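Local structure of glycoside hydrolase family 16 protein (Akkermansia muciniphila, 6T2N) at residues W174-E179 against V204-A209; F197-D202 against N251-A256; K158-A163 against Q288-K293; L102-E107 against M128-G133. The protein probably cleaves internal beta-galactosidic linkages in mucin O-glycans, as an endo-acting glycoside hydrolase of family 16 in an early step of mucin breakdown. All coordinates share one frame; numbering follows the deposited sequence.

Contact 1: residues W174-E179 against V204-A209; sequences WPVNGE and VSTRDA. Unlike the reference sequence in segment 204-209: T206 (reference Lys).
S205 meets V176 first: its carbonyl O lies 4.0 Å from V176 CG2. S205 OG accepts from R207 N in an ST turn within the segment, and residues 205-208 pass P175 and V176. T206, where the reference sequence has lysine, brings CG2 to within 3.9 Å of V176 CG2, methyl against methyl, the two side chains meeting at an oblique angle. The carbonyl O of R207 then stands 3.9 Å from P175 CG, while the arginine side chain starts off away from the turn. D208 comes last. Its CB packs against P175 CG at 4.0 Å, and its OD2 approaches W174 CH2 at 3.8 Å with carboxylate and indole planes 61° apart. W174 CG is anti to the backbone N (chi1 -165°), which goes with the indole lying against P175 CB and reaching D208 OD2. P175 suits the middle of the contact because a cis peptide bond precedes it and its CB sits over the centre of the W174 ring, a CH-pi contact. With an alanine here the packing of CG on D208 CB and R207 O would be lost, and the peptide bond would probably revert to trans, shifting the turn. W174 NE1 donates to the anti lone pair of E179 OE1 at 2.8 Å, and E179 begins the E-x-D sequence characteristic of family 16 active sites. Packing thus joins two loops beside a probable active-site residue, while D208 OD2 spends its hydrogen bond on H198 ND1, outside them.

Contact 2: residues F197-D202 against N251-A256; sequences FHLSPD and NTTNYA
Where the strand ending at H198 runs out into loop, at one end of the beta-sandwich typical of family 16, L199 and S200 pack against Y255, L199 also against T253, and D202 against A256. Y255 makes the largest contribution. Its CG is anti to its own carbonyl carbon (chi1 -78°), and this sends the ring alongside S200. There S200 O lies in the ring plane, at the edge by CE1, and S200 N gives a weak hydrogen bond to Y255 OH at 3.3 Å, nearly straight at 166°. The same hydroxyl has a firmer partner in V176 O, so tyrosine suits a place that needs both a broad apolar ring and a polar end among backbone groups. L199 CB lies 3.9 Å from Y255 OH. Further out, L199 CD1 meets T253 CB at 3.7 Å, the two side chains crossing at about a right angle, while T253 OG1 is engaged by N261 ND2. D202 CB touches A256 CB at 4.2 Å, and D202 OD1 accepts from V204 N, two residues on. Around this, W172 meets the Y255 ring edge-to-face, L199 pairs through its backbone with A209, and F197 reaches across to strands 235-240 and 243-249.

Contact 3: residues K158-A163 against Q288-K293; sequences KGIWPA and QGYPVK
I160 and V292 face each other across a gap of 8.4 Å between their CA atoms, too wide for backbone pairing, and K158 and G289 stand 7.4 Å apart by the same measure. The two strands belong to the opposed sheets of the family 16 jelly-roll sandwich: W161 pairs with A274 in one sheet, V292 with T104 in the other. The space between, where both strands begin, is bridged mainly by side chains. Branched aliphatic residues suit it. I160 CG1 lies anti to the backbone N (chi1 -157°) and extends across the gap, reaching V292 CG1 tip to tip at 4.0 Å. I160 CD1 also rests 4.2 Å from Y290 CE2. The tyrosine comes in from the loop just before V292, and a cis peptide bond between Y290 and P291 helps to shape that bend. Its ring meets Y130 edge-to-face, while its phenol end reaches the loop at K158-G159. G159 has a positive phi of 100°, easily adopted without a side chain, and a CB there would stand near the Y290 hydroxyl. K158 O lies close to the plane of the tyrosine ring, at its edge, and Y290 OH donates to this oxygen at 2.8 Å, tilted 31° from the carbonyl plane.

Contact 4: residues L102-E107 against M128-G133; sequences LETHFE and MPYTSG
F106 presents its ring edge to one face of Y130 in a T-shaped stack, the centroids 5.5 Å apart and the planes at 75°. Its CG is anti to the backbone N (chi1 173°), which carries CD1 over that face, 3.8 Å from Y130 CZ; Y130 CE2 lies in the F106 ring plane, at the edge. P129 CB approaches F106 obliquely, as T104 CG2 does Y130, whose hydroxyl is bonded to P284 O. H105 has T131 OG1 at a slant and gives NE2 to K91 O. H105 and T131 form an antiparallel hydrogen-bonded pair, H105 N to T131 O at 3.0 Å and T131 N to H105 O at 2.9 Å. This single bridge, just beyond the end of strand 99-104 of one sandwich sheet, ties it to strand 127-136 of the other. T131 OG1 donates to E107 OE1 at 2.8 Å, on the anti side and 34° out of the carboxylate plane; K91 and R89 salt-bridge the same oxygen. Replacing E107 by alanine is likely to leave T131 OG1 without this acceptor and K91 and R89 without this counter-charge. L102 CD1 lies 4.0 Å from G133 O, and glycine suits, since a CB would press on the leucine.

Overall arrangement
From the N terminus, contact 4 closes first, joining 102-107 to 128-133 before any other contact opens. Contact 3 opens at 158-163 and does not close until 288-293, so contacts 1 and 2 both fall within its span. Those two cross: 174-179, 197-202, 204-209 and 251-256 alternate. Contact 1 joins the loops before strands 179-181 and 211-216; contact 2 joins the end of strand 192-198 to the loop after strand 243-249. They touch, forming one cluster. Contacts 3 and 4 adjoin through neighbouring strands 292-302 and 99-104 and link both sheets. Contact 2 lies on the opposite side of the chain's centre from contacts 3 and 4, its centre about 35 Å from that of contact 4.

Contact 1: residues W174-E179 against V204-A209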
loop_
_atom_site.group_PDB
_atom_site.type_symbol
_atom_site.label_atom_id
_atom_site.label_comp_id
_atom_site.label_asym_id
_atom_site.label_seq_id
_atom_site.Cartn_x
_atom_site.Cartn_y
_atom_site.Cartn_z
ATOM N N TRP A 174 9.945 11.316 -1.646
ATOM C CA TRP A 174 9.387 10.909 -0.333
ATOM C C TRP A 174 10.023 11.713 0.794
ATOM O O TRP A 174 11.221 11.918 0.786
ATOM C CB TRP A 174 9.620 9.442 -0.135
ATOM C CG TRP A 174 8.813 8.851 0.976
ATOM C CD1 TRP A 174 7.589 8.229 0.897
ATOM C CD2 TRP A 174 9.202 8.801 2.357
ATOM N NE1 TRP A 174 7.191 7.815 2.151
ATOM C CE2 TRP A 174 8.162 8.156 3.055
ATOM C CE3 TRP A 174 10.325 9.244 3.052
ATOM C CZ2 TRP A 174 8.217 7.956 4.422
ATOM C CZ3 TRP A 174 10.404 9.010 4.405
ATOM C CH2 TRP A 174 9.358 8.364 5.074
ATOM N N PRO A 175 9.305 12.172 1.843
ATOM C CA PRO A 175 7.872 11.930 2.061
ATOM C C PRO A 175 6.918 13.032 1.572
ATOM O O PRO A 175 5.710 12.980 1.872
ATOM C CB PRO A 175 7.737 11.940 3.593
ATOM C CG PRO A 175 9.030 12.551 4.119
ATOM C CD PRO A 175 9.924 12.903 2.947
ATOM N N VAL A 176 7.481 14.005 0.851
ATOM C CA VAL A 176 6.781 15.250 0.493
ATOM C C VAL A 176 5.748 14.874 -0.557
ATOM O O VAL A 176 4.750 15.551 -0.619
ATOM C CB VAL A 176 7.788 16.317 0.041
ATOM C CG1 VAL A 176 7.128 17.624 -0.356
ATOM C CG2 VAL A 176 8.838 16.593 1.104
ATOM N N ASN A 177 5.955 13.809 -1.314
ATOM C CA ASN A 177 5.015 13.410 -2.389
ATOM C C ASN A 177 3.615 13.129 -1.735
ATOM O O ASN A 177 2.597 13.129 -2.429
ATOM C CB ASN A 177 5.616 12.280 -3.274
ATOM C CG ASN A 177 5.874 10.958 -2.588
ATOM O OD1 ASN A 177 6.579 10.891 -1.577
ATOM N ND2 ASN A 177 5.355 9.896 -3.168
ATOM N N GLY A 178 3.661 12.523 -0.540
ATOM C CA GLY A 178 2.506 11.846 0.115
ATOM C C GLY A 178 2.504 10.296 0.124
ATOM O O GLY A 178 2.996 9.640 -0.808
ATOM N N GLU A 179 1.905 9.747 1.171
ATOM C CA GLU A 179 1.755 8.310 1.415
ATOM C C GLU A 179 0.499 8.073 2.252
ATOM O O GLU A 179 0.401 8.600 3.370
ATOM C CB GLU A 179 2.977 7.742 2.130
ATOM C CG GLU A 179 3.084 6.212 1.924
ATOM C CD GLU A 179 4.050 5.478 2.850
ATOM O OE1 GLU A 179 5.260 5.872 2.919
ATOM O OE2 GLU A 179 3.568 4.590 3.564
ATOM N N VAL A 204 8.691 22.267 2.531
ATOM C CA VAL A 204 10.136 22.658 2.521
ATOM C C VAL A 204 10.957 21.536 3.177
ATOM O O VAL A 204 11.652 20.807 2.433
ATOM C CB VAL A 204 10.355 24.021 3.219
ATOM C CG1 VAL A 204 11.749 24.160 3.834
ATOM C CG2 VAL A 204 10.083 25.214 2.293
ATOM N N SER A 205 10.877 21.402 4.507
ATOM C CA SER A 205 11.326 20.224 5.298
ATOM C C SER A 205 10.879 18.933 4.636
ATOM O O SER A 205 9.721 18.861 4.243
ATOM C CB SER A 205 10.740 20.272 6.674
ATOM O OG SER A 205 10.973 19.066 7.370
ATOM N N THR A 206 11.741 17.925 4.605
ATOM C CA THR A 206 11.441 16.568 4.060
ATOM C C THR A 206 11.318 15.582 5.217
ATOM O O THR A 206 11.351 14.393 4.974
ATOM C CB THR A 206 12.547 16.174 3.087
ATOM O OG1 THR A 206 13.778 16.194 3.826
ATOM C CG2 THR A 206 12.584 17.098 1.890
ATOM N N ARG A 207 11.240 16.078 6.444
ATOM C CA ARG A 207 10.872 15.273 7.635
ATOM C C ARG A 207 9.418 14.839 7.460
ATOM O O ARG A 207 8.708 15.483 6.685
ATOM C CB ARG A 207 11.159 16.018 8.947
ATOM C CG ARG A 207 9.952 16.657 9.622
ATOM C CD ARG A 207 10.330 17.592 10.774
ATOM N NE ARG A 207 9.141 18.307 11.235
ATOM C CZ ARG A 207 8.115 17.730 11.852
ATOM N NH1 ARG A 207 8.130 16.435 12.118
ATOM N NH2 ARG A 207 7.072 18.444 12.215
ATOM N N ASP A 208 9.075 13.705 8.071
ATOM C CA ASP A 208 7.809 12.934 7.909
ATOM C C ASP A 208 6.876 13.370 9.049
ATOM O O ASP A 208 7.085 12.936 10.235
ATOM C CB ASP A 208 8.126 11.436 7.838
ATOM C CG ASP A 208 6.925 10.549 7.630
ATOM O OD1 ASP A 208 5.885 11.061 7.145
ATOM O OD2 ASP A 208 7.058 9.341 7.961
ATOM N N ALA A 209 5.980 14.312 8.754
ATOM C CA ALA A 209 4.993 14.810 9.737
ATOM C C ALA A 209 3.785 13.921 9.551
ATOM O O ALA A 209 2.838 14.338 8.899
ATOM C CB ALA A 209 4.646 16.273 9.535
#

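Contact 2: residues F197-D202 against N251-A256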
loop_
_atom_site.group_PDB
_atom_site.type_symbol
_atom_site.label_atom_id
_atom_site.label_comp_id
_atom_site.label_asym_id
_atom_site.label_seq_id
_atom_site.Cartn_x
_atom_site.Cartn_y
_atom_site.Cartn_z
ATOM N N PHE A 197 -1.000 8.573 7.347
ATOM C CA PHE A 197 -0.678 9.533 6.262
ATOM C C PHE A 197 0.706 10.123 6.528
ATOM O O PHE A 197 1.076 10.290 7.711
ATOM C CB PHE A 197 -1.752 10.604 6.216
ATOM C CG PHE A 197 -3.120 9.986 5.927
ATOM C CD1 PHE A 197 -3.558 9.840 4.673
ATOM C CD2 PHE A 197 -4.007 9.776 7.006
ATOM C CE1 PHE A 197 -4.876 9.508 4.479
ATOM C CE2 PHE A 197 -5.332 9.452 6.806
ATOM C CZ PHE A 197 -5.765 9.327 5.539
ATOM N N HIS A 198 1.487 10.305 5.474
ATOM C CA HIS A 198 2.909 10.706 5.587
ATOM C C HIS A 198 3.010 11.812 4.584
ATOM O O HIS A 198 2.390 11.665 3.495
ATOM C CB HIS A 198 3.943 9.619 5.201
ATOM C CG HIS A 198 3.957 8.373 6.021
ATOM N ND1 HIS A 198 4.734 8.251 7.152
ATOM C CD2 HIS A 198 3.286 7.213 5.887
ATOM C CE1 HIS A 198 4.549 7.074 7.683
ATOM N NE2 HIS A 198 3.655 6.420 6.930
ATOM N N LEU A 199 3.749 12.843 4.964
ATOM C CA LEU A 199 3.779 14.186 4.315
ATOM C C LEU A 199 4.692 15.090 5.118
ATOM O O LEU A 199 4.955 14.801 6.322
ATOM C CB LEU A 199 2.391 14.821 4.212
ATOM C CG LEU A 199 1.755 15.434 5.453
ATOM C CD1 LEU A 199 0.666 16.336 4.935
ATOM C CD2 LEU A 199 1.130 14.435 6.418
ATOM N N SER A 200 5.216 16.106 4.474
ATOM C CA SER A 200 6.149 16.995 5.177
ATOM C C SER A 200 5.325 18.088 5.842
ATOM O O SER A 200 4.164 18.299 5.500
ATOM C CB SER A 200 7.200 17.505 4.280
ATOM O OG SER A 200 6.772 18.711 3.697
ATOM N N PRO A 201 5.871 18.716 6.895
ATOM C CA PRO A 201 5.077 19.631 7.697
ATOM C C PRO A 201 4.688 20.841 6.834
ATOM O O PRO A 201 3.570 21.217 6.871
ATOM C CB PRO A 201 5.956 19.917 8.917
ATOM C CG PRO A 201 7.372 19.497 8.537
ATOM C CD PRO A 201 7.247 18.537 7.383
ATOM N N ASP A 202 5.604 21.374 6.044
ATOM C CA ASP A 202 5.374 22.455 5.052
ATOM C C ASP A 202 5.827 21.910 3.705
ATOM O O ASP A 202 6.312 20.769 3.685
ATOM C CB ASP A 202 6.246 23.628 5.452
ATOM C CG ASP A 202 7.605 23.163 5.954
ATOM O OD1 ASP A 202 8.100 22.158 5.430
ATOM O OD2 ASP A 202 8.150 23.795 6.873
ATOM N N ASN A 251 -7.554 20.702 3.986
ATOM C CA ASN A 251 -7.366 22.194 4.162
ATOM C C ASN A 251 -6.226 22.547 5.189
ATOM O O ASN A 251 -5.625 23.534 5.148
ATOM C CB ASN A 251 -8.659 23.048 4.522
ATOM C CG ASN A 251 -9.680 22.796 3.216
ATOM O OD1 ASN A 251 -10.677 22.072 3.241
ATOM N ND2 ASN A 251 -9.488 23.364 2.103
ATOM N N THR A 252 -5.719 21.425 5.869
ATOM C CA THR A 252 -4.560 21.433 6.820
ATOM C C THR A 252 -3.269 20.815 6.212
ATOM O O THR A 252 -2.167 21.041 6.779
ATOM C CB THR A 252 -4.900 20.697 8.119
ATOM O OG1 THR A 252 -4.866 19.327 7.712
ATOM C CG2 THR A 252 -6.225 21.106 8.737
ATOM N N THR A 253 -3.353 20.122 5.075
ATOM C CA THR A 253 -2.144 19.609 4.372
ATOM C C THR A 253 -1.775 20.524 3.193
ATOM O O THR A 253 -1.198 20.002 2.223
ATOM C CB THR A 253 -2.335 18.165 3.898
ATOM O OG1 THR A 253 -3.211 18.034 2.769
ATOM C CG2 THR A 253 -2.905 17.314 5.008
ATOM N N ASN A 254 -2.033 21.832 3.280
ATOM C CA ASN A 254 -1.523 22.817 2.293
ATOM C C ASN A 254 0.006 22.948 2.590
ATOM O O ASN A 254 0.412 23.133 3.902
ATOM C CB ASN A 254 -2.324 24.156 2.359
ATOM C CG ASN A 254 -3.559 24.245 1.407
ATOM O OD1 ASN A 254 -3.389 23.656 0.283
ATOM N ND2 ASN A 254 -4.677 24.449 1.742
ATOM N N TYR A 255 0.809 23.054 1.525
ATOM C CA TYR A 255 2.272 23.289 1.697
ATOM C C TYR A 255 2.503 24.778 1.522
ATOM O O TYR A 255 1.770 25.314 0.707
ATOM C CB TYR A 255 3.132 22.528 0.674
ATOM C CG TYR A 255 3.355 21.050 0.910
ATOM C CD1 TYR A 255 3.401 20.508 2.185
ATOM C CD2 TYR A 255 3.587 20.208 -0.162
ATOM C CE1 TYR A 255 3.646 19.165 2.386
ATOM C CE2 TYR A 255 3.788 18.848 0.016
ATOM C CZ TYR A 255 3.836 18.334 1.297
ATOM O OH TYR A 255 4.055 17.021 1.493
ATOM N N ALA A 256 3.557 25.316 2.148
ATOM C CA ALA A 256 3.942 26.749 2.238
ATOM C C ALA A 256 4.200 27.340 0.858
ATOM O O ALA A 256 4.630 26.543 -0.054
ATOM C CB ALA A 256 5.173 26.908 3.096
#

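Contact 3: residues K158-A163 against Q288-K293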
loop_
_atom_site.group_PDB
_atom_site.type_symbol
_atom_site.label_atom_id
_atom_site.label_comp_id
_atom_site.label_asym_id
_atom_site.label_seq_id
_atom_site.Cartn_x
_atom_site.Cartn_y
_atom_site.Cartn_z
ATOM N N LYS A 158 5.704 -14.286 13.232
ATOM C CA LYS A 158 6.789 -13.343 13.640
ATOM C C LYS A 158 7.418 -12.721 12.385
ATOM O O LYS A 158 7.917 -13.427 11.521
ATOM C CB LYS A 158 7.820 -14.078 14.507
ATOM C CG LYS A 158 8.674 -13.238 15.438
ATOM C CD LYS A 158 9.174 -14.039 16.629
ATOM C CE LYS A 158 10.115 -13.268 17.535
ATOM N NZ LYS A 158 11.174 -12.546 16.784
ATOM N N GLY A 159 7.313 -11.408 12.271
ATOM C CA GLY A 159 8.132 -10.567 11.374
ATOM C C GLY A 159 7.396 -10.195 10.100
ATOM O O GLY A 159 7.902 -9.313 9.367
ATOM N N ILE A 160 6.249 -10.833 9.838
ATOM C CA ILE A 160 5.425 -10.505 8.644
ATOM C C ILE A 160 4.889 -9.069 8.768
ATOM O O ILE A 160 4.505 -8.630 9.879
ATOM C CB ILE A 160 4.308 -11.550 8.425
ATOM C CG1 ILE A 160 3.887 -11.534 6.963
ATOM C CG2 ILE A 160 3.133 -11.388 9.366
ATOM C CD1 ILE A 160 5.042 -11.856 6.044
ATOM N N TRP A 161 4.842 -8.376 7.636
ATOM C CA TRP A 161 4.392 -6.974 7.522
ATOM C C TRP A 161 3.560 -6.841 6.254
ATOM O O TRP A 161 4.038 -6.462 5.187
ATOM C CB TRP A 161 5.606 -6.054 7.552
ATOM C CG TRP A 161 5.345 -4.589 7.679
ATOM C CD1 TRP A 161 4.199 -3.889 7.461
ATOM C CD2 TRP A 161 6.357 -3.631 7.952
ATOM N NE1 TRP A 161 4.422 -2.558 7.605
ATOM C CE2 TRP A 161 5.737 -2.370 7.925
ATOM C CE3 TRP A 161 7.727 -3.731 8.250
ATOM C CZ2 TRP A 161 6.467 -1.203 8.173
ATOM C CZ3 TRP A 161 8.443 -2.579 8.515
ATOM C CH2 TRP A 161 7.816 -1.328 8.457
ATOM N N PRO A 162 2.265 -7.171 6.347
ATOM C CA PRO A 162 1.367 -6.970 5.231
ATOM C C PRO A 162 1.012 -5.487 5.230
ATOM O O PRO A 162 0.907 -4.891 6.303
ATOM C CB PRO A 162 0.158 -7.872 5.541
ATOM C CG PRO A 162 0.234 -8.165 7.056
ATOM C CD PRO A 162 1.617 -7.762 7.523
ATOM N N ALA A 163 0.791 -4.955 4.038
ATOM C CA ALA A 163 0.495 -3.530 3.825
ATOM C C ALA A 163 -0.358 -3.374 2.572
ATOM O O ALA A 163 -0.053 -4.027 1.572
ATOM C CB ALA A 163 1.771 -2.769 3.712
ATOM N N GLN A 288 11.143 -20.381 10.901
ATOM C CA GLN A 288 9.967 -20.940 11.606
ATOM C C GLN A 288 8.707 -20.087 11.392
ATOM O O GLN A 288 8.722 -18.872 11.670
ATOM C CB GLN A 288 10.184 -21.068 13.105
ATOM C CG GLN A 288 9.134 -21.991 13.703
ATOM C CD GLN A 288 9.345 -22.282 15.163
ATOM O OE1 GLN A 288 10.057 -21.566 15.861
ATOM N NE2 GLN A 288 8.698 -23.330 15.639
ATOM N N GLY A 289 7.620 -20.749 11.014
ATOM C CA GLY A 289 6.289 -20.165 10.839
ATOM C C GLY A 289 5.994 -19.987 9.373
ATOM O O GLY A 289 4.818 -19.715 9.070
ATOM N N TYR A 290 7.014 -20.075 8.508
ATOM C CA TYR A 290 6.930 -19.761 7.054
ATOM C C TYR A 290 6.866 -21.084 6.306
ATOM O O TYR A 290 7.459 -22.045 6.754
ATOM C CB TYR A 290 8.103 -18.872 6.624
ATOM C CG TYR A 290 8.041 -17.470 7.197
ATOM C CD1 TYR A 290 8.351 -17.213 8.526
ATOM C CD2 TYR A 290 7.685 -16.394 6.414
ATOM C CE1 TYR A 290 8.265 -15.948 9.073
ATOM C CE2 TYR A 290 7.568 -15.119 6.950
ATOM C CZ TYR A 290 7.848 -14.888 8.288
ATOM O OH TYR A 290 7.754 -13.610 8.780
ATOM N N PRO A 291 6.171 -21.200 5.156
ATOM C CA PRO A 291 5.620 -20.071 4.421
ATOM C C PRO A 291 4.342 -19.479 5.021
ATOM O O PRO A 291 3.717 -20.034 5.884
ATOM C CB PRO A 291 5.268 -20.668 3.041
ATOM C CG PRO A 291 6.012 -21.956 3.010
ATOM C CD PRO A 291 5.897 -22.439 4.439
ATOM N N VAL A 292 3.960 -18.340 4.488
ATOM C CA VAL A 292 2.789 -17.599 4.993
ATOM C C VAL A 292 2.241 -16.898 3.756
ATOM O O VAL A 292 3.078 -16.688 2.799
ATOM C CB VAL A 292 3.322 -16.769 6.167
ATOM C CG1 VAL A 292 2.972 -15.305 6.116
ATOM C CG2 VAL A 292 2.917 -17.409 7.467
ATOM N N LYS A 293 0.916 -16.673 3.733
ATOM C CA LYS A 293 0.176 -16.028 2.602
ATOM C C LYS A 293 -0.580 -14.728 2.994
ATOM O O LYS A 293 -1.174 -14.641 4.063
ATOM C CB LYS A 293 -0.815 -17.052 2.054
ATOM C CG LYS A 293 -0.210 -18.279 1.413
ATOM C CD LYS A 293 -1.249 -19.225 0.811
ATOM C CE LYS A 293 -0.694 -20.621 0.577
ATOM N NZ LYS A 293 -1.672 -21.509 -0.103
#

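Contact 4: residues L102-E107 against M128-G133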
loop_
_atom_site.group_PDB
_atom_site.type_symbol
_atom_site.label_atom_id
_atom_site.label_comp_id
_atom_site.label_asym_id
_atom_site.label_seq_id
_atom_site.Cartn_x
_atom_site.Cartn_y
_atom_site.Cartn_z
ATOM N N LEU A 102 0.039 -13.273 -2.125
ATOM C CA LEU A 102 1.439 -12.846 -1.942
ATOM C C LEU A 102 2.017 -13.689 -0.824
ATOM O O LEU A 102 1.539 -13.556 0.328
ATOM C CB LEU A 102 1.453 -11.381 -1.552
ATOM C CG LEU A 102 0.717 -10.430 -2.491
ATOM C CD1 LEU A 102 0.666 -9.013 -1.905
ATOM C CD2 LEU A 102 1.385 -10.446 -3.849
ATOM N N GLU A 103 2.974 -14.551 -1.180
ATOM C CA GLU A 103 3.400 -15.698 -0.345
ATOM C C GLU A 103 4.944 -15.725 -0.066
ATOM O O GLU A 103 5.735 -15.515 -0.939
ATOM C CB GLU A 103 3.120 -17.025 -1.006
ATOM C CG GLU A 103 3.585 -18.127 -0.089
ATOM C CD GLU A 103 3.092 -19.485 -0.461
ATOM O OE1 GLU A 103 3.281 -19.743 -1.617
ATOM O OE2 GLU A 103 2.517 -20.199 0.417
ATOM N N THR A 104 5.196 -15.674 1.266
ATOM C CA THR A 104 6.478 -15.233 1.879
ATOM C C THR A 104 7.126 -16.515 2.336
ATOM O O THR A 104 6.453 -17.310 3.033
ATOM C CB THR A 104 6.294 -14.173 2.980
ATOM O OG1 THR A 104 5.610 -13.015 2.461
ATOM C CG2 THR A 104 7.624 -13.780 3.571
ATOM N N HIS A 105 8.325 -16.741 1.829
ATOM C CA HIS A 105 9.070 -18.011 1.982
ATOM C C HIS A 105 10.423 -17.676 2.580
ATOM O O HIS A 105 11.128 -16.870 1.946
ATOM C CB HIS A 105 9.344 -18.705 0.638
ATOM C CG HIS A 105 8.141 -19.158 -0.088
ATOM N ND1 HIS A 105 7.567 -20.350 0.177
ATOM C CD2 HIS A 105 7.415 -18.577 -1.070
ATOM C CE1 HIS A 105 6.518 -20.499 -0.609
ATOM N NE2 HIS A 105 6.406 -19.434 -1.392
ATOM N N PHE A 106 10.769 -18.298 3.703
ATOM C CA PHE A 106 12.161 -18.367 4.196
ATOM C C PHE A 106 12.986 -19.084 3.114
ATOM O O PHE A 106 12.810 -20.262 2.956
ATOM C CB PHE A 106 12.199 -19.084 5.538
ATOM C CG PHE A 106 13.597 -19.331 6.000
ATOM C CD1 PHE A 106 14.309 -18.311 6.601
ATOM C CD2 PHE A 106 14.217 -20.556 5.778
ATOM C CE1 PHE A 106 15.619 -18.536 7.014
ATOM C CE2 PHE A 106 15.525 -20.763 6.183
ATOM C CZ PHE A 106 16.226 -19.749 6.790
ATOM N N GLU A 107 13.821 -18.371 2.361
ATOM C CA GLU A 107 14.512 -18.913 1.164
ATOM C C GLU A 107 15.585 -17.903 0.720
ATOM O O GLU A 107 15.256 -16.791 0.273
ATOM C CB GLU A 107 13.491 -19.224 0.076
ATOM C CG GLU A 107 14.057 -19.018 -1.307
ATOM C CD GLU A 107 13.054 -19.129 -2.438
ATOM O OE1 GLU A 107 11.897 -18.668 -2.275
ATOM O OE2 GLU A 107 13.434 -19.631 -3.490
ATOM N N MET A 128 19.217 -12.033 0.225
ATOM C CA MET A 128 18.300 -11.867 1.375
ATOM C C MET A 128 17.887 -13.260 1.808
ATOM O O MET A 128 17.783 -14.112 0.936
ATOM C CB MET A 128 17.080 -11.051 0.950
ATOM C CG MET A 128 17.342 -9.538 0.926
ATOM S SD MET A 128 17.691 -8.916 2.569
ATOM C CE MET A 128 16.872 -7.331 2.475
ATOM N N PRO A 129 17.664 -13.577 3.112
ATOM C CA PRO A 129 16.905 -14.784 3.467
ATOM C C PRO A 129 15.515 -14.353 2.991
ATOM O O PRO A 129 15.395 -13.168 2.674
ATOM C CB PRO A 129 17.093 -14.893 4.986
ATOM C CG PRO A 129 17.305 -13.472 5.449
ATOM C CD PRO A 129 17.971 -12.752 4.295
ATOM N N TYR A 130 14.461 -15.148 3.013
ATOM C CA TYR A 130 13.070 -14.521 2.778
ATOM C C TYR A 130 12.807 -13.753 1.438
ATOM O O TYR A 130 13.351 -12.726 1.114
ATOM C CB TYR A 130 12.583 -13.449 3.780
ATOM C CG TYR A 130 12.345 -14.001 5.169
ATOM C CD1 TYR A 130 11.258 -14.871 5.466
ATOM C CD2 TYR A 130 13.349 -13.890 6.100
ATOM C CE1 TYR A 130 11.139 -15.547 6.694
ATOM C CE2 TYR A 130 13.255 -14.571 7.328
ATOM C CZ TYR A 130 12.150 -15.398 7.626
ATOM O OH TYR A 130 12.159 -15.996 8.854
ATOM N N THR A 131 11.934 -14.434 0.628
ATOM C CA THR A 131 11.352 -13.948 -0.644
ATOM C C THR A 131 9.913 -13.622 -0.295
ATOM O O THR A 131 9.389 -14.216 0.659
ATOM C CB THR A 131 11.514 -15.011 -1.739
ATOM O OG1 THR A 131 10.965 -16.226 -1.244
ATOM C CG2 THR A 131 12.955 -15.304 -2.083
ATOM N N SER A 132 9.324 -12.665 -0.968
ATOM C CA SER A 132 7.877 -12.416 -0.826
ATOM C C SER A 132 7.423 -11.771 -2.127
ATOM O O SER A 132 8.300 -11.651 -3.048
ATOM C CB SER A 132 7.594 -11.588 0.425
ATOM O OG SER A 132 6.189 -11.508 0.692
ATOM N N GLY A 133 6.166 -11.307 -2.157
ATOM C CA GLY A 133 5.590 -10.572 -3.317
ATOM C C GLY A 133 5.113 -9.149 -3.006
ATOM O O GLY A 133 4.637 -8.879 -1.904
#